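Local coordinates for protein eukaryotic translation initiation factor 4E type 5 (Leishmania major, PDB 7KCJ) that probably binds the 7-methylguanosine cap of messenger RNA and acts in the initiation of translation, as other members of the eIF4E family do, at residues A111-E114 against L115-V119. Sequence-based numbering, arbitrary orientation.
Sequences AGLE and LVLAV
Two turns of the alpha-helix 108-121, one of the helices packed on the curved antiparallel sheet of the eIF4E fold, are joined here by consecutive i to i+4 backbone hydrogen bonds, given by the N-H groups of Leu115 to Ala118. Leu115 N binds Ala111 O at 3.0 Å, Val116 N binds Gly112 O, Leu117 N binds Leu113 O at 2.9 Å with an N-H...O angle of 169°, and Ala118 N binds Glu114 O. Ala111 O is gripped a second time, by Lys179 NZ just beyond the neighbouring helix 165-178.

The side chains sort by face. Leu113 and Leu117, one turn apart, are branched and apolar, as suits the side laid against the sheet; they cross at a slant, Leu113 CG lying 4.1 Å from Leu117 CD1. Leu113 swings CG anti to its own nitrogen (chi1 -176°), whereas Leu117 turns CG beside its nitrogen (chi1 -73°), back over the preceding turn. Leu113 and Val116 pack on both strands 136-143 and 153-159, Leu117 on Leu139 of the former and on Trp60 of helix 56-64. Leu115 and Val119 pack instead on helix 165-178. Glu114 suits the exposed side: its chain touches Trp60 and runs back along the helix, bringing the carboxylate level with Ala111, toward the N-terminus, where the helix dipole would probably favour a negative charge. Gly112 is buried, and Val116 holds CG2 beside its own nitrogen, fitted tightly against Gly112 O at 3.2 Å.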
loop_
_atom_site.group_PDB
_atom_site.type_symbol
_atom_site.label_atom_id
_atom_site.label_comp_id
_atom_site.label_asym_id
_atom_site.label_seq_id
_atom_site.Cartn_x
_atom_site.Cartn_y
_atom_site.Cartn_z
ATOM N N ALA A 111 -2.747 5.072 -12.902
ATOM C CA ALA A 111 -3.651 6.090 -12.391
ATOM C C ALA A 111 -4.208 5.769 -11.002
ATOM O O ALA A 111 -4.341 6.662 -10.159
ATOM C CB ALA A 111 -4.790 6.308 -13.380
ATOM N N GLY A 112 -4.573 4.514 -10.790
ATOM C CA GLY A 112 -5.112 4.087 -9.508
ATOM C C GLY A 112 -4.064 4.094 -8.410
ATOM O O GLY A 112 -4.348 4.472 -7.264
ATOM N N LEU A 113 -2.827 3.709 -8.753
ATOM C CA LEU A 113 -1.738 3.735 -7.771
ATOM C C LEU A 113 -1.446 5.187 -7.356
ATOM O O LEU A 113 -1.330 5.483 -6.164
ATOM C CB LEU A 113 -0.467 3.081 -8.347
ATOM C CG LEU A 113 0.734 2.944 -7.382
ATOM C CD1 LEU A 113 0.355 2.265 -6.060
ATOM C CD2 LEU A 113 1.838 2.137 -8.010
ATOM N N GLU A 114 -1.402 6.104 -8.337
ATOM C CA GLU A 114 -1.168 7.523 -8.079
ATOM C C GLU A 114 -2.243 8.102 -7.193
ATOM O O GLU A 114 -1.925 8.813 -6.241
ATOM C CB GLU A 114 -1.109 8.330 -9.383
ATOM C CG GLU A 114 0.099 8.007 -10.238
ATOM C CD GLU A 114 0.089 8.706 -11.579
ATOM O OE1 GLU A 114 -0.338 9.883 -11.640
ATOM O OE2 GLU A 114 0.510 8.075 -12.573
ATOM N N LEU A 115 -3.512 7.773 -7.475
ATOM C CA LEU A 115 -4.621 8.264 -6.679
ATOM C C LEU A 115 -4.530 7.795 -5.233
ATOM O O LEU A 115 -4.665 8.615 -4.328
ATOM C CB LEU A 115 -5.956 7.858 -7.315
ATOM C CG LEU A 115 -7.206 8.159 -6.475
ATOM C CD1 LEU A 115 -7.589 9.628 -6.573
ATOM C CD2 LEU A 115 -8.338 7.275 -6.876
ATOM N N VAL A 116 -4.301 6.486 -5.009
ATOM C CA VAL A 116 -4.230 5.935 -3.655
ATOM C C VAL A 116 -3.060 6.538 -2.881
ATOM O O VAL A 116 -3.234 6.978 -1.739
ATOM C CB VAL A 116 -4.201 4.391 -3.654
ATOM C CG1 VAL A 116 -4.130 3.866 -2.228
ATOM C CG2 VAL A 116 -5.438 3.823 -4.340
ATOM N N LEU A 117 -1.873 6.635 -3.533
ATOM C CA LEU A 117 -0.693 7.238 -2.895
ATOM C C LEU A 117 -1.002 8.687 -2.461
ATOM O O LEU A 117 -0.713 9.059 -1.331
ATOM C CB LEU A 117 0.527 7.225 -3.835
ATOM C CG LEU A 117 1.202 5.862 -4.076
ATOM C CD1 LEU A 117 2.293 5.965 -5.108
ATOM C CD2 LEU A 117 1.764 5.251 -2.787
ATOM N N ALA A 118 -1.692 9.446 -3.316
ATOM C CA ALA A 118 -2.071 10.827 -3.016
ATOM C C ALA A 118 -3.117 10.940 -1.908
ATOM O O ALA A 118 -2.915 11.722 -0.979
ATOM C CB ALA A 118 -2.544 11.539 -4.273
ATOM N N VAL A 119 -4.212 10.166 -1.977
ATOM C CA VAL A 119 -5.247 10.232 -0.958
ATOM C C VAL A 119 -4.720 9.821 0.444
ATOM O O VAL A 119 -5.116 10.405 1.451
ATOM C CB VAL A 119 -6.543 9.461 -1.340
ATOM C CG1 VAL A 119 -7.230 10.011 -2.588
ATOM C CG2 VAL A 119 -6.351 7.962 -1.401
#